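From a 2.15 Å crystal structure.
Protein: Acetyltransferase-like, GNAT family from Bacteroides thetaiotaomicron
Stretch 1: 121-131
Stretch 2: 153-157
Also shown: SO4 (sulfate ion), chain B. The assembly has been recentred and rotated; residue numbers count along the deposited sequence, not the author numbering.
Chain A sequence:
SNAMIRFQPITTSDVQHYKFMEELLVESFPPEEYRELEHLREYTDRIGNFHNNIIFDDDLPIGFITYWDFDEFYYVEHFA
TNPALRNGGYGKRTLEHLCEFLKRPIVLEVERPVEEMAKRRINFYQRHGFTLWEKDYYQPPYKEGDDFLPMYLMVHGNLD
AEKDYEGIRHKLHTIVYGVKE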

# COMPACT_ATOMS: atom_id res chain seq x y z
N ARG A 121 -3.70 -14.24 -0.34
CA ARG A 121 -2.94 -12.98 -0.47
C ARG A 121 -1.58 -13.16 0.18
O ARG A 121 -0.59 -12.76 -0.36
N ILE A 122 -1.54 -13.78 1.36
CA ILE A 122 -0.27 -13.98 2.05
C ILE A 122 0.65 -14.89 1.23
O ILE A 122 1.82 -14.54 1.01
N ASN A 123 0.14 -16.01 0.72
CA ASN A 123 0.99 -16.85 -0.14
C ASN A 123 1.41 -16.15 -1.44
O ASN A 123 2.55 -16.33 -1.91
N PHE A 124 0.53 -15.35 -2.01
CA PHE A 124 0.94 -14.56 -3.14
C PHE A 124 2.16 -13.66 -2.77
O PHE A 124 3.18 -13.69 -3.43
N TYR A 125 2.06 -12.93 -1.67
CA TYR A 125 3.18 -12.06 -1.32
C TYR A 125 4.46 -12.83 -0.95
O TYR A 125 5.57 -12.37 -1.29
N GLN A 126 4.29 -13.98 -0.30
CA GLN A 126 5.40 -14.80 0.10
C GLN A 126 6.10 -15.42 -1.12
O GLN A 126 7.33 -15.49 -1.15
N ARG A 127 5.31 -15.88 -2.08
CA ARG A 127 5.86 -16.30 -3.36
C ARG A 127 6.69 -15.22 -4.00
O ARG A 127 7.63 -15.53 -4.72
N HIS A 128 6.36 -13.96 -3.75
CA HIS A 128 7.10 -12.91 -4.41
C HIS A 128 8.04 -12.19 -3.48
O HIS A 128 8.33 -11.00 -3.69
N GLY A 129 8.53 -12.91 -2.47
CA GLY A 129 9.66 -12.46 -1.67
C GLY A 129 9.41 -11.57 -0.48
O GLY A 129 10.36 -10.98 0.04
N PHE A 130 8.15 -11.48 -0.03
CA PHE A 130 7.83 -10.85 1.24
C PHE A 130 7.82 -11.89 2.35
O PHE A 130 7.33 -13.01 2.16
N THR A 131 8.34 -11.48 3.50
CA THR A 131 8.31 -12.27 4.72
C THR A 131 7.12 -11.83 5.58
O THR A 131 6.94 -10.63 5.84
N LEU A 153 1.96 -7.44 9.27
CA LEU A 153 2.88 -6.75 8.35
C LEU A 153 3.63 -7.80 7.56
O LEU A 153 3.86 -8.92 8.03
N MSE A 154 4.02 -7.42 6.36
CA MSE A 154 4.80 -8.30 5.51
C MSE A 154 5.89 -7.44 4.95
O MSE A 154 5.63 -6.29 4.57
N VAL A 155 7.10 -7.98 4.93
CA VAL A 155 8.28 -7.19 4.63
C VAL A 155 9.13 -7.79 3.52
O VAL A 155 9.38 -8.99 3.47
N HIS A 156 9.59 -6.94 2.61
CA HIS A 156 10.53 -7.42 1.61
C HIS A 156 11.81 -6.64 1.88
O HIS A 156 11.77 -5.41 1.96
N GLY A 157 12.92 -7.35 2.09
CA GLY A 157 14.20 -6.70 2.38
C GLY A 157 14.74 -7.02 3.77
O GLY A 157 14.15 -7.80 4.51

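Stretch 1 carries the last turns of a helix, 121-127, through a short turn into an extended segment that pairs with strand 153-156. Helix and strand run at 15° to each other, their axes approaching to 9.8 Å, and the gap is filled largely by selenomethionine Met-154. Its CA-to-CB bond points sideways, but the m, t, p rotamer brings the end of the chain nearer to stretch 1.

Arg-121 opens the stretch without touching the strand; its side chain (m, m, m for chi1 to chi3) ends leading away. Ile-122 (m, t) is buried and makes the first contact, CG1 lying 4.1 Å from SE of Met-154. Asn-123 and Phe-124 take no part in the interface. Tyr-125, one turn after Ile-122, points its CA-to-CB bond toward the strand, and its CB packs 3.7 Å from Met-154 SE. The ring (chi1 m) leads away, and Met-154 SE lies obliquely to it, 5.2 Å from the centroid of the Tyr-125 ring. Gln-126, exposed, adds a contact through its aliphatic part, CG to Met-154 CE at 3.7 Å.

Arg-127 lies out of reach of the strand and instead binds the sulfate, probably acquired from the crystallisation liquor: NE donates to O2 at 2.7 Å and NH2 to O1 at 3.1 Å. His-128, the first residue to leave helical geometry, adopts chi1 m and turns its ring back along the helix, where ND1 donates to the Phe-124 O at 2.9 Å. The other ring nitrogen of His-128, NE2, lies 3.0 Å from sulfate O3.

Gly-129 has a positive phi, which favours glycine, and its carbonyl accepts a hydrogen bond from the strand: His-156 ND1 to Gly-129 O, 2.8 Å. The t rotamer of His-156 places the imidazole edge against this oxygen. An ideal CB on Gly-129 would fall only 3.3 Å from His-156 ND1, a tight fit.

Phe-130 (m) is buried between two strand side chains. Its CB meets Met-154 CE at 3.7 Å, while CB of His-156 lies over one ring face, 3.6 Å from the Phe-130 ring centroid, in a CH-pi contact. The two rings are oblique, their planes at 46°.

At Thr-131 the backbones join in an antiparallel bridge, with Thr-131 N donating to Val-155 O at 2.7 Å and Val-155 N to Thr-131 O at 2.8 Å. The side chains of Thr-131 (m) and Val-155 (t) consequently share one face of the sheet.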

# COMPACT_ATOMS: atom_id res chain seq x y z
CB ARG A 121 -3.62 -11.79 0.23
CG ARG A 121 -5.06 -11.39 -0.16
CD ARG A 121 -5.33 -11.38 -1.66
NE ARG A 121 -5.04 -10.12 -2.35
CZ ARG A 121 -5.93 -9.43 -3.07
NH1 ARG A 121 -7.18 -9.87 -3.21
NH2 ARG A 121 -5.56 -8.30 -3.67
CB ILE A 122 -0.48 -14.45 3.50
CG1 ILE A 122 -0.93 -13.23 4.32
CG2 ILE A 122 0.80 -14.98 4.10
CD1 ILE A 122 -1.71 -13.57 5.49
CB ASN A 123 0.37 -18.23 -0.40
CG ASN A 123 0.24 -19.04 0.90
OD1 ASN A 123 1.21 -19.21 1.62
ND2 ASN A 123 -0.94 -19.52 1.19
CB PHE A 124 -0.22 -13.73 -3.67
CG PHE A 124 0.18 -12.70 -4.64
CD1 PHE A 124 0.36 -13.01 -5.97
CD2 PHE A 124 0.41 -11.40 -4.23
CE1 PHE A 124 0.74 -12.03 -6.88
CE2 PHE A 124 0.79 -10.40 -5.14
CZ PHE A 124 0.97 -10.72 -6.46
CB TYR A 125 2.79 -11.08 -0.23
CG TYR A 125 1.89 -9.95 -0.72
CD1 TYR A 125 2.38 -8.99 -1.60
CD2 TYR A 125 0.57 -9.84 -0.30
CE1 TYR A 125 1.60 -7.97 -2.05
CE2 TYR A 125 -0.25 -8.78 -0.74
CZ TYR A 125 0.29 -7.86 -1.62
OH TYR A 125 -0.47 -6.81 -2.09
CB GLN A 126 4.94 -15.93 1.04
CG GLN A 126 4.69 -15.51 2.49
CD GLN A 126 4.30 -16.70 3.32
OE1 GLN A 126 3.84 -17.70 2.78
NE2 GLN A 126 4.54 -16.64 4.61
CB ARG A 127 4.76 -16.70 -4.33
CG ARG A 127 4.27 -18.10 -4.08
CD ARG A 127 3.48 -18.65 -5.24
NE ARG A 127 2.40 -17.78 -5.75
CZ ARG A 127 1.18 -17.65 -5.20
NH1 ARG A 127 0.85 -18.29 -4.10
NH2 ARG A 127 0.27 -16.87 -5.78
CB HIS A 128 6.19 -11.99 -5.22
CG HIS A 128 5.45 -12.70 -6.31
ND1 HIS A 128 4.15 -13.15 -6.16
CD2 HIS A 128 5.85 -13.09 -7.54
CE1 HIS A 128 3.78 -13.76 -7.27
NE2 HIS A 128 4.79 -13.74 -8.12
CB PHE A 130 6.48 -10.11 1.17
CG PHE A 130 6.52 -8.88 0.33
CD1 PHE A 130 6.54 -7.63 0.93
CD2 PHE A 130 6.54 -8.95 -1.07
CE1 PHE A 130 6.56 -6.46 0.16
CE2 PHE A 130 6.58 -7.78 -1.85
CZ PHE A 130 6.59 -6.52 -1.22
CB THR A 131 9.60 -12.07 5.55
OG1 THR A 131 10.74 -12.45 4.77
CG2 THR A 131 9.59 -12.94 6.80
CB LEU A 153 3.88 -5.88 9.10
CG LEU A 153 3.37 -4.74 9.98
CD1 LEU A 153 4.63 -4.13 10.66
CD2 LEU A 153 2.60 -3.67 9.13
CB MSE A 154 3.94 -8.88 4.40
CG MSE A 154 2.95 -9.90 4.91
SE MSE A 154 2.35 -10.96 3.46
CE MSE A 154 4.00 -11.99 3.24
CB VAL A 155 9.12 -6.96 5.93
CG1 VAL A 155 10.28 -6.00 5.67
CG2 VAL A 155 8.22 -6.38 7.00
CB HIS A 156 10.01 -7.14 0.19
CG HIS A 156 11.00 -7.45 -0.89
ND1 HIS A 156 11.11 -8.71 -1.44
CD2 HIS A 156 11.92 -6.68 -1.52
CE1 HIS A 156 12.06 -8.70 -2.37
NE2 HIS A 156 12.57 -7.48 -2.43
S SO4 B . 1.90 -16.03 -9.10
O1 SO4 B . 0.66 -15.47 -8.54
O2 SO4 B . 2.82 -16.52 -8.07
O3 SO4 B . 2.59 -14.92 -9.78
O4 SO4 B . 1.60 -17.11 -10.03